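Local coordinates for putative dehydratase (Mesorhizobium loti, PDB 2POZ), which is of unknown function but belongs to the mandelate racemase and muconate lactonizing enzyme group of the enolase superfamily and is probably a lyase, perhaps a dehydratase, at residues E151-L156 / H331-A336; A191-A196 / E224-F229; K292-A297 / M302-H307; N349-S352 / Y357-M360. One frame throughout, in Å; residues are numbered along the deposited sequence.

Interaction 1 of 4, residues E151-L156 / H331-A336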
loop_
_atom_site.group_PDB
_atom_site.type_symbol
_atom_site.label_atom_id
_atom_site.label_comp_id
_atom_site.label_asym_id
_atom_site.label_seq_id
_atom_site.Cartn_x
_atom_site.Cartn_y
_atom_site.Cartn_z
ATOM N N GLU A 151 33.564 36.487 7.526
ATOM C CA GLU A 151 34.419 35.649 6.700
ATOM C C GLU A 151 33.844 35.462 5.293
ATOM O O GLU A 151 34.492 34.874 4.429
ATOM C CB GLU A 151 34.620 34.284 7.358
ATOM C CG GLU A 151 35.562 34.293 8.551
ATOM C CD GLU A 151 35.727 32.913 9.159
ATOM O OE1 GLU A 151 34.804 32.443 9.863
ATOM O OE2 GLU A 151 36.780 32.286 8.922
ATOM N N GLY A 152 32.620 35.934 5.073
ATOM C CA GLY A 152 32.029 35.821 3.748
ATOM C C GLY A 152 31.035 34.704 3.470
ATOM O O GLY A 152 30.624 34.520 2.318
ATOM N N TYR A 153 30.642 33.955 4.496
ATOM C CA TYR A 153 29.678 32.870 4.307
ATOM C C TYR A 153 28.306 33.440 3.972
ATOM O O TYR A 153 27.872 34.427 4.573
ATOM C CB TYR A 153 29.594 32.008 5.576
ATOM C CG TYR A 153 30.822 31.160 5.794
ATOM C CD1 TYR A 153 30.984 29.953 5.117
ATOM C CD2 TYR A 153 31.861 31.600 6.617
ATOM C CE1 TYR A 153 32.148 29.208 5.241
ATOM C CE2 TYR A 153 33.037 30.860 6.750
ATOM C CZ TYR A 153 33.170 29.671 6.055
ATOM O OH TYR A 153 34.343 28.965 6.133
ATOM N N GLY A 154 27.628 32.823 3.008
ATOM C CA GLY A 154 26.303 33.278 2.627
ATOM C C GLY A 154 25.257 32.320 3.162
ATOM O O GLY A 154 24.068 32.440 2.871
ATOM N N ALA A 155 25.709 31.357 3.959
ATOM C CA ALA A 155 24.817 30.362 4.529
ATOM C C ALA A 155 25.371 29.847 5.855
ATOM O O ALA A 155 26.577 29.637 6.007
ATOM C CB ALA A 155 24.633 29.212 3.542
ATOM N N LEU A 156 24.475 29.643 6.810
ATOM C CA LEU A 156 24.858 29.183 8.138
ATOM C C LEU A 156 23.960 28.055 8.635
ATOM O O LEU A 156 22.742 28.095 8.447
ATOM C CB LEU A 156 24.755 30.343 9.140
ATOM C CG LEU A 156 25.466 31.666 8.852
ATOM C CD1 LEU A 156 24.969 32.715 9.844
ATOM C CD2 LEU A 156 26.977 31.496 8.954
ATOM N N HIS A 331 28.843 22.691 0.247
ATOM C CA HIS A 331 29.865 22.084 1.108
ATOM C C HIS A 331 29.698 22.566 2.566
ATOM O O HIS A 331 29.188 23.660 2.801
ATOM C CB HIS A 331 31.247 22.493 0.575
ATOM C CG HIS A 331 32.404 21.975 1.375
ATOM N ND1 HIS A 331 33.020 20.772 1.105
ATOM C CD2 HIS A 331 33.091 22.525 2.405
ATOM C CE1 HIS A 331 34.039 20.606 1.930
ATOM N NE2 HIS A 331 34.105 21.656 2.729
ATOM N N GLU A 332 30.133 21.754 3.530
ATOM C CA GLU A 332 30.043 22.113 4.952
ATOM C C GLU A 332 31.422 22.365 5.576
ATOM O O GLU A 332 32.335 21.556 5.422
ATOM C CB GLU A 332 29.338 21.006 5.746
ATOM C CG GLU A 332 29.316 21.256 7.260
ATOM C CD GLU A 332 28.601 20.161 8.035
ATOM O OE1 GLU A 332 28.787 18.972 7.686
ATOM O OE2 GLU A 332 27.869 20.485 8.999
ATOM N N HIS A 333 31.567 23.474 6.298
ATOM C CA HIS A 333 32.843 23.803 6.931
ATOM C C HIS A 333 32.663 24.328 8.367
ATOM O O HIS A 333 31.666 24.988 8.670
ATOM C CB HIS A 333 33.576 24.839 6.073
ATOM C CG HIS A 333 34.980 25.114 6.516
ATOM N ND1 HIS A 333 35.921 24.119 6.670
ATOM C CD2 HIS A 333 35.608 26.275 6.819
ATOM C CE1 HIS A 333 37.068 24.654 7.047
ATOM N NE2 HIS A 333 36.905 25.961 7.146
ATOM N N TYR A 334 33.619 24.004 9.238
ATOM C CA TYR A 334 33.613 24.433 10.643
ATOM C C TYR A 334 34.886 25.261 10.856
ATOM O O TYR A 334 35.821 24.813 11.521
ATOM C CB TYR A 334 33.667 23.226 11.593
ATOM C CG TYR A 334 32.472 22.295 11.562
ATOM C CD1 TYR A 334 31.613 22.195 12.659
ATOM C CD2 TYR A 334 32.223 21.480 10.457
ATOM C CE1 TYR A 334 30.536 21.298 12.658
ATOM C CE2 TYR A 334 31.151 20.584 10.443
ATOM C CZ TYR A 334 30.315 20.496 11.548
ATOM O OH TYR A 334 29.271 19.591 11.542
ATOM N N PRO A 335 34.936 26.480 10.303
ATOM C CA PRO A 335 36.130 27.316 10.461
ATOM C C PRO A 335 36.611 27.573 11.898
ATOM O O PRO A 335 37.812 27.610 12.148
ATOM C CB PRO A 335 35.750 28.602 9.713
ATOM C CG PRO A 335 34.272 28.671 9.892
ATOM C CD PRO A 335 33.843 27.236 9.666
ATOM N N ALA A 336 35.682 27.727 12.839
ATOM C CA ALA A 336 36.048 27.993 14.234
ATOM C C ALA A 336 36.902 26.905 14.901
ATOM O O ALA A 336 37.728 27.203 15.768
ATOM C CB ALA A 336 34.783 28.248 15.071
#
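Y153 reaches across to H333 and P335 where the first and last parts of the enolase-type barrel domain come together. Strands 155-158 and 331-333 both bond through their backbones to strand 123-128, A155 to A128 and H331 to R125. Y153, in the loop just before strand 155-158, reaches H333 at the end of strand 331-333 and P335 beyond it. At its CB the side chain leaves with CG anti to the carbonyl carbon (chi1 -72°), which sends the ring toward the 331-336 segment. The CE2-CZ side of the ring then meets proline obliquely: Y153 CE2 is 4.0 Å from P335 CG, and Y153 CZ is 4.1 Å from the same atom. At the tip, Y153 OH lies in the plane of the H333 ring, 3.1 Å from its CD2, while P335 CG sits 3.8 Å from that oxygen. The C-H at CD2 is probably polarised enough to suit an oxygen beside it. H333 is also flanked by F358, edge to face.

E151 approaches the same proline from another side. Its chain is extended beyond CG, and E151 OE1 comes to 3.8 Å from P335 CG; the charge itself is answered by a salt bridge to R147. G152, between E151 and Y153 in sequence and just after helix 146-150, closes its last turn in a Schellman motif with positive phi (100°), a backbone that glycine tolerates best. The compact apolar ring of P335 packs against the tyrosine ring and the carboxylate. Y153 OH is buried here with no polar partner in the model, its shortest contact across being the carbon H333 CD2.

Interaction 2 of 4, residues A191-A196 / E224-F229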
loop_
_atom_site.group_PDB
_atom_site.type_symbol
_atom_site.label_atom_id
_atom_site.label_comp_id
_atom_site.label_asym_id
_atom_site.label_seq_id
_atom_site.Cartn_x
_atom_site.Cartn_y
_atom_site.Cartn_z
ATOM N N ALA A 191 16.618 35.057 16.420
ATOM C CA ALA A 191 17.742 35.952 16.670
ATOM C C ALA A 191 18.775 35.815 15.549
ATOM O O ALA A 191 19.379 36.803 15.131
ATOM C CB ALA A 191 18.383 35.639 18.014
ATOM N N VAL A 192 18.976 34.590 15.066
ATOM C CA VAL A 192 19.927 34.356 13.984
ATOM C C VAL A 192 19.440 35.022 12.698
ATOM O O VAL A 192 20.225 35.655 11.988
ATOM C CB VAL A 192 20.145 32.836 13.729
ATOM C CG1 VAL A 192 20.969 32.623 12.464
ATOM C CG2 VAL A 192 20.871 32.215 14.911
ATOM N N ARG A 193 18.149 34.885 12.404
ATOM C CA ARG A 193 17.582 35.490 11.203
ATOM C C ARG A 193 17.693 37.011 11.279
ATOM O O ARG A 193 18.154 37.657 10.332
ATOM C CB ARG A 193 16.110 35.089 11.033
ATOM C CG ARG A 193 15.364 35.861 9.928
ATOM C CD ARG A 193 16.141 35.859 8.604
ATOM N NE ARG A 193 16.115 34.562 7.933
ATOM C CZ ARG A 193 16.984 34.183 6.999
ATOM N NH1 ARG A 193 17.965 34.996 6.619
ATOM N NH2 ARG A 193 16.866 32.992 6.428
ATOM N N ASP A 194 17.288 37.576 12.413
ATOM C CA ASP A 194 17.337 39.021 12.602
ATOM C C ASP A 194 18.749 39.580 12.495
ATOM O O ASP A 194 18.954 40.635 11.909
ATOM C CB ASP A 194 16.733 39.412 13.957
ATOM C CG ASP A 194 15.252 39.076 14.060
ATOM O OD1 ASP A 194 14.602 38.906 13.007
ATOM O OD2 ASP A 194 14.733 38.993 15.193
ATOM N N ALA A 195 19.723 38.872 13.061
ATOM C CA ALA A 195 21.106 39.323 13.018
ATOM C C ALA A 195 21.767 39.085 11.663
ATOM O O ALA A 195 22.599 39.879 11.228
ATOM C CB ALA A 195 21.915 38.638 14.116
ATOM N N ALA A 196 21.401 38.000 10.990
ATOM C CA ALA A 196 22.007 37.705 9.700
ATOM C C ALA A 196 21.415 38.536 8.571
ATOM O O ALA A 196 22.104 38.861 7.608
ATOM C CB ALA A 196 21.865 36.221 9.380
ATOM N N GLU A 224 8.215 30.700 9.007
ATOM C CA GLU A 224 8.123 32.102 8.623
ATOM C C GLU A 224 9.480 32.807 8.678
ATOM O O GLU A 224 9.609 33.953 8.252
ATOM C CB GLU A 224 7.126 32.819 9.540
ATOM C CG GLU A 224 5.687 32.263 9.484
ATOM C CD GLU A 224 5.587 30.777 9.843
ATOM O OE1 GLU A 224 6.160 30.359 10.877
ATOM O OE2 GLU A 224 4.925 30.025 9.095
ATOM N N LEU A 225 10.492 32.121 9.199
ATOM C CA LEU A 225 11.824 32.709 9.286
ATOM C C LEU A 225 12.681 32.404 8.053
ATOM O O LEU A 225 13.870 32.719 8.023
ATOM C CB LEU A 225 12.521 32.230 10.564
ATOM C CG LEU A 225 11.765 32.653 11.831
ATOM C CD1 LEU A 225 12.432 32.088 13.068
ATOM C CD2 LEU A 225 11.711 34.177 11.899
ATOM N N ASP A 226 12.061 31.791 7.042
ATOM C CA ASP A 226 12.722 31.444 5.779
ATOM C C ASP A 226 13.913 30.511 5.969
ATOM O O ASP A 226 15.070 30.914 5.859
ATOM C CB ASP A 226 13.154 32.722 5.042
ATOM C CG ASP A 226 13.692 32.441 3.643
ATOM O OD1 ASP A 226 13.125 31.575 2.941
ATOM O OD2 ASP A 226 14.675 33.098 3.235
ATOM N N ILE A 227 13.605 29.249 6.237
ATOM C CA ILE A 227 14.620 28.230 6.472
ATOM C C ILE A 227 14.926 27.430 5.205
ATOM O O ILE A 227 14.022 26.918 4.551
ATOM C CB ILE A 227 14.146 27.262 7.590
ATOM C CG1 ILE A 227 13.738 28.059 8.839
ATOM C CG2 ILE A 227 15.228 26.249 7.910
ATOM C CD1 ILE A 227 14.826 28.957 9.401
ATOM N N CYS A 228 16.207 27.326 4.863
ATOM C CA CYS A 228 16.623 26.577 3.678
ATOM C C CYS A 228 16.191 25.110 3.859
ATOM O O CYS A 228 15.494 24.540 3.015
ATOM C CB CYS A 228 18.139 26.689 3.508
ATOM S SG CYS A 228 18.785 25.973 1.983
ATOM N N PHE A 229 16.619 24.500 4.957
ATOM C CA PHE A 229 16.211 23.133 5.261
ATOM C C PHE A 229 16.406 22.785 6.737
ATOM O O PHE A 229 17.140 23.468 7.460
ATOM C CB PHE A 229 16.935 22.112 4.351
ATOM C CG PHE A 229 18.423 21.990 4.586
ATOM C CD1 PHE A 229 18.922 21.402 5.749
ATOM C CD2 PHE A 229 19.327 22.386 3.600
ATOM C CE1 PHE A 229 20.290 21.203 5.922
ATOM C CE2 PHE A 229 20.705 22.190 3.764
ATOM C CZ PHE A 229 21.187 21.595 4.928
#
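R193, near the end of helix 179-196, grips the backbone of L225 and D226 just before strand 227-231. This places the contact in the enolase-type modified TIM barrel, (beta/alpha)7beta, between a surface helix and the loop that leads into a barrel strand.

Hydrogen bonds dominate. R193 NE donates to L225 O over 2.9 Å with an N-H...O angle of 160°, and R193 NH2 donates to D226 O over 2.8 Å, more bent at 137°. Both oxygens lie at the guanidinium edge, close to its plane, and a weak third bond runs from R193 NH2 to L225 O. The positive phi of D226 (59°) probably helps turn both carbonyls to the arginine. The arginine chain, bent at chi2 and chi3, brings the edge of its guanidinium to them, and NH1 turns to G197 O and I200 O.

Charge probably adds a little: R193 NH2 and D226 OD2 form a long salt bridge, 3.9 Å, with the oxygen well out of the guanidinium plane, so no N-H points at the carboxylate.

Apolar contact is looser; L225 also packs on Y186, V189 and K190 of the same helix. The aliphatic part of the arginine still brings R193 CG to 4.5 Å from L225 CD2.

Interaction 3 of 4, residues K292-A297 / M302-H307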
loop_
_atom_site.group_PDB
_atom_site.type_symbol
_atom_site.label_atom_id
_atom_site.label_comp_id
_atom_site.label_asym_id
_atom_site.label_seq_id
_atom_site.Cartn_x
_atom_site.Cartn_y
_atom_site.Cartn_z
ATOM N N LYS A 292 28.493 6.383 -5.432
ATOM C CA LYS A 292 27.389 5.492 -5.815
ATOM C C LYS A 292 26.095 5.944 -5.143
ATOM O O LYS A 292 25.029 5.965 -5.770
ATOM C CB LYS A 292 27.696 4.051 -5.411
ATOM C CG LYS A 292 28.850 3.432 -6.200
ATOM C CD LYS A 292 29.277 2.101 -5.620
ATOM C CE LYS A 292 30.299 1.428 -6.521
ATOM N NZ LYS A 292 30.806 0.182 -5.899
ATOM N N ILE A 293 26.190 6.296 -3.862
ATOM C CA ILE A 293 25.029 6.774 -3.126
ATOM C C ILE A 293 24.475 8.038 -3.801
ATOM O O ILE A 293 23.271 8.171 -3.975
ATOM C CB ILE A 293 25.400 7.082 -1.655
ATOM C CG1 ILE A 293 25.668 5.772 -0.911
ATOM C CG2 ILE A 293 24.282 7.884 -0.968
ATOM C CD1 ILE A 293 26.194 5.956 0.489
ATOM N N CYS A 294 25.359 8.955 -4.192
ATOM C CA CYS A 294 24.928 10.190 -4.842
ATOM C C CYS A 294 24.278 9.900 -6.198
ATOM O O CYS A 294 23.310 10.553 -6.579
ATOM C CB CYS A 294 26.118 11.140 -5.034
ATOM S SG CYS A 294 26.852 11.743 -3.482
ATOM N N ALA A 295 24.819 8.927 -6.928
ATOM C CA ALA A 295 24.263 8.571 -8.230
ATOM C C ALA A 295 22.839 8.040 -8.043
ATOM O O ALA A 295 21.942 8.361 -8.821
ATOM C CB ALA A 295 25.146 7.519 -8.912
HETATM N N MSE A 296 22.638 7.232 -7.007
HETATM C CA MSE A 296 21.316 6.693 -6.703
HETATM C C MSE A 296 20.370 7.825 -6.323
HETATM O O MSE A 296 19.201 7.844 -6.718
HETATM C CB MSE A 296 21.380 5.716 -5.528
HETATM C CG MSE A 296 21.915 4.339 -5.845
HETATM SE SE MSE A 296 21.755 3.186 -4.272
HETATM C CE MSE A 296 19.835 3.057 -4.172
ATOM N N ALA A 297 20.885 8.766 -5.544
ATOM C CA ALA A 297 20.087 9.898 -5.091
ATOM C C ALA A 297 19.504 10.664 -6.267
ATOM O O ALA A 297 18.372 11.148 -6.194
ATOM C CB ALA A 297 20.932 10.817 -4.234
HETATM N N MSE A 302 16.997 14.045 -5.896
HETATM C CA MSE A 302 17.633 14.615 -4.713
HETATM C C MSE A 302 19.000 15.230 -4.978
HETATM O O MSE A 302 19.693 14.837 -5.912
HETATM C CB MSE A 302 17.803 13.535 -3.655
HETATM C CG MSE A 302 16.667 13.418 -2.683
HETATM SE SE MSE A 302 16.852 11.776 -1.691
HETATM C CE MSE A 302 14.972 11.248 -1.666
ATOM N N ARG A 303 19.386 16.193 -4.146
ATOM C CA ARG A 303 20.702 16.814 -4.275
ATOM C C ARG A 303 21.541 16.423 -3.059
ATOM O O ARG A 303 21.026 15.831 -2.105
ATOM C CB ARG A 303 20.583 18.333 -4.415
ATOM C CG ARG A 303 19.624 18.969 -3.452
ATOM C CD ARG A 303 19.519 20.467 -3.712
ATOM N NE ARG A 303 18.469 21.053 -2.890
ATOM C CZ ARG A 303 18.381 22.344 -2.591
ATOM N NH1 ARG A 303 19.281 23.202 -3.045
ATOM N NH2 ARG A 303 17.390 22.771 -1.826
ATOM N N VAL A 304 22.827 16.752 -3.082
ATOM C CA VAL A 304 23.721 16.334 -2.008
ATOM C C VAL A 304 24.531 17.427 -1.308
ATOM O O VAL A 304 25.176 18.249 -1.952
ATOM C CB VAL A 304 24.706 15.261 -2.553
ATOM C CG1 VAL A 304 25.515 14.651 -1.427
ATOM C CG2 VAL A 304 23.925 14.174 -3.301
ATOM N N ALA A 305 24.480 17.416 0.020
ATOM C CA ALA A 305 25.236 18.347 0.857
ATOM C C ALA A 305 26.058 17.447 1.787
ATOM O O ALA A 305 25.662 17.188 2.928
ATOM C CB ALA A 305 24.297 19.214 1.659
ATOM N N PRO A 306 27.222 16.969 1.308
ATOM C CA PRO A 306 28.093 16.085 2.085
ATOM C C PRO A 306 28.417 16.609 3.469
ATOM O O PRO A 306 28.758 17.775 3.641
ATOM C CB PRO A 306 29.344 15.968 1.220
ATOM C CG PRO A 306 28.832 16.232 -0.172
ATOM C CD PRO A 306 27.890 17.383 0.063
ATOM N N HIS A 307 28.290 15.739 4.462
ATOM C CA HIS A 307 28.618 16.140 5.814
ATOM C C HIS A 307 30.104 15.887 6.011
ATOM O O HIS A 307 30.631 14.842 5.610
ATOM C CB HIS A 307 27.823 15.330 6.837
ATOM C CG HIS A 307 28.243 15.587 8.248
ATOM N ND1 HIS A 307 29.054 14.722 8.951
ATOM C CD2 HIS A 307 28.011 16.638 9.070
ATOM C CE1 HIS A 307 29.301 15.229 10.145
ATOM N NE2 HIS A 307 28.682 16.390 10.243
#
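C294 and V304 meet with the thiol set against the fork of the valine. The cysteine SG stands anti to its carbonyl carbon (chi1 -65°), which sets it against the valine. V304, on strand 303-304, presents both methyls: C294 SG is 3.8 Å from V304 CG1 and 3.8 Å from V304 CG2, so the sulfur straddles the branch rather than touching one arm. V304 CG2 also lies 4.1 Å from C294 CB. A slim, polarisable thiol and a beta-branched residue suit this spot, the first because a helix close to a strand leaves little room, the second because branching at CB favours extended backbone.

One turn further along the helix, A297 faces M302, a selenomethionine in this crystal. M302 CB sits 3.5 Å from A297 O and 4.2 Å from A297 CB, and the rest of the long side chain leads away, packing on I277. Alanine, with only a methyl, lets the backbones come close enough here to be joined as well: M302 N donates to A297 O over 3.2 Å, at 153° but from above the carbonyl plane. N327 bonds both C294 O and M302 O through its side-chain amide, tying both segments from outside.

K292, A295 and M296 of the helix pack on the third subunit; R303, on the strand, forms salt bridges with D213 and E214 of the second subunit. The arrangement is that of a beta-alpha-beta unit, strand 276-277, helix 287-298 and strand 303-304, the repeating step of the enolase-type barrel.

Interaction 4 of 4, residues N349-S352 / Y357-M360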
loop_
_atom_site.group_PDB
_atom_site.type_symbol
_atom_site.label_atom_id
_atom_site.label_comp_id
_atom_site.label_asym_id
_atom_site.label_seq_id
_atom_site.Cartn_x
_atom_site.Cartn_y
_atom_site.Cartn_z
ATOM N N ASN A 349 49.492 21.046 2.930
ATOM C CA ASN A 349 48.781 21.980 2.068
ATOM C C ASN A 349 47.273 21.898 2.280
ATOM O O ASN A 349 46.532 21.443 1.406
ATOM C CB ASN A 349 49.122 21.657 0.621
ATOM C CG ASN A 349 49.425 20.182 0.424
ATOM O OD1 ASN A 349 48.590 19.315 0.714
ATOM N ND2 ASN A 349 50.629 19.885 -0.058
ATOM N N PRO A 350 46.796 22.341 3.449
ATOM C CA PRO A 350 45.360 22.293 3.720
ATOM C C PRO A 350 44.594 23.176 2.745
ATOM O O PRO A 350 45.132 24.151 2.225
ATOM C CB PRO A 350 45.269 22.787 5.161
ATOM C CG PRO A 350 46.407 23.751 5.247
ATOM C CD PRO A 350 47.518 23.025 4.536
ATOM N N PRO A 351 43.329 22.837 2.471
ATOM C CA PRO A 351 42.544 23.651 1.542
ATOM C C PRO A 351 42.208 24.977 2.213
ATOM O O PRO A 351 41.851 25.003 3.388
ATOM C CB PRO A 351 41.312 22.785 1.296
ATOM C CG PRO A 351 41.113 22.126 2.625
ATOM C CD PRO A 351 42.526 21.724 3.009
ATOM N N SER A 352 42.334 26.080 1.489
ATOM C CA SER A 352 42.020 27.368 2.095
ATOM C C SER A 352 40.746 27.980 1.526
ATOM O O SER A 352 40.620 28.152 0.315
ATOM C CB SER A 352 43.193 28.342 1.924
ATOM O OG SER A 352 43.478 28.575 0.557
ATOM N N TYR A 357 34.293 29.816 -0.012
ATOM C CA TYR A 357 34.469 28.968 -1.185
ATOM C C TYR A 357 35.768 28.181 -1.096
ATOM O O TYR A 357 36.782 28.697 -0.636
ATOM C CB TYR A 357 34.504 29.821 -2.454
ATOM C CG TYR A 357 33.157 30.268 -2.961
ATOM C CD1 TYR A 357 32.487 29.535 -3.939
ATOM C CD2 TYR A 357 32.562 31.432 -2.486
ATOM C CE1 TYR A 357 31.262 29.950 -4.438
ATOM C CE2 TYR A 357 31.323 31.859 -2.978
ATOM C CZ TYR A 357 30.685 31.109 -3.957
ATOM O OH TYR A 357 29.467 31.506 -4.455
ATOM N N PHE A 358 35.728 26.930 -1.541
ATOM C CA PHE A 358 36.904 26.067 -1.550
ATOM C C PHE A 358 37.274 25.753 -2.990
ATOM O O PHE A 358 36.411 25.345 -3.778
ATOM C CB PHE A 358 36.622 24.737 -0.847
ATOM C CG PHE A 358 36.831 24.770 0.632
ATOM C CD1 PHE A 358 38.100 24.995 1.167
ATOM C CD2 PHE A 358 35.764 24.554 1.495
ATOM C CE1 PHE A 358 38.300 24.998 2.553
ATOM C CE2 PHE A 358 35.952 24.555 2.877
ATOM C CZ PHE A 358 37.221 24.776 3.409
ATOM N N GLU A 359 38.543 25.934 -3.339
ATOM C CA GLU A 359 39.008 25.611 -4.686
ATOM C C GLU A 359 39.307 24.113 -4.712
ATOM O O GLU A 359 39.772 23.559 -3.720
ATOM C CB GLU A 359 40.285 26.394 -5.020
ATOM C CG GLU A 359 40.058 27.842 -5.441
ATOM C CD GLU A 359 39.390 27.955 -6.801
ATOM O OE1 GLU A 359 39.924 27.390 -7.778
ATOM O OE2 GLU A 359 38.332 28.614 -6.899
HETATM N N MSE A 360 39.042 23.453 -5.834
HETATM C CA MSE A 360 39.312 22.018 -5.933
HETATM C C MSE A 360 40.824 21.797 -5.935
HETATM O O MSE A 360 41.554 22.486 -6.643
HETATM C CB MSE A 360 38.715 21.443 -7.225
HETATM C CG MSE A 360 37.227 21.713 -7.410
HETATM SE SE MSE A 360 36.148 21.055 -5.943
HETATM C CE MSE A 360 36.198 22.610 -4.807
#
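The backbones of P351 and F358 differ in kind: P350 and P351 have angles of the polyproline sort (phi and psi -71° and 137° at P351), while F358 is in ordinary strand geometry. They come together where an irregular segment runs up to the hairpin formed by strands 353-354 and 357-359. The CA atoms of S352 and F358 are 6.4 Å apart, the closest pair, yet no hydrogen bond joins the segments; F358 makes its backbone bonds to V124 on strand 123-128.

The F358 ring carries the contact, meeting the P351 ring, the P351 carbonyl and the S352 backbone. F358 CG stands anti to the carbonyl carbon (chi1 -86°), which brings the CD1-CE1 side of the ring to the proline. P351 CB lies 3.9 Å from F358 CD1, and P351 CG is 4.0 Å from F358 CE1. The carbonyl oxygen meets the ring differently, in its plane and at its edge, with P351 O 3.6 Å from F358 CE1. S352 adds its backbone: S352 C is 4.0 Å from the same CE1. Proline fits because its ring is rigid and apolar, and it also rests on T316 and L319 of helix 312-324. The phenylalanine is wide enough to reach that proline and H331 as well.

The chemistry is thus mainly dispersive, with a probable small electrostatic gain where the slightly positive C-H rim of the benzene ring meets a carbonyl oxygen.

In the fold
From the N terminus, interaction 1 opens first at 151-156 and closes last among the first three, at 331-336, spanning most of the barrel domain. Within that long excursion lie interaction 2, joining helix 179-196 to the approach of strand 227-231, and then interaction 3, a short return from helix 287-298 to strand 303-304. The two follow each other without crossing. Interaction 4, at 349-360, begins only after interaction 1 has closed, and F358 touches H331 and H333 there. E332 and Y334 touch H307, linking interactions 1 and 3. The first three reach the parallel barrel sheet, while interactions 1 and 4 share the mixed sheet.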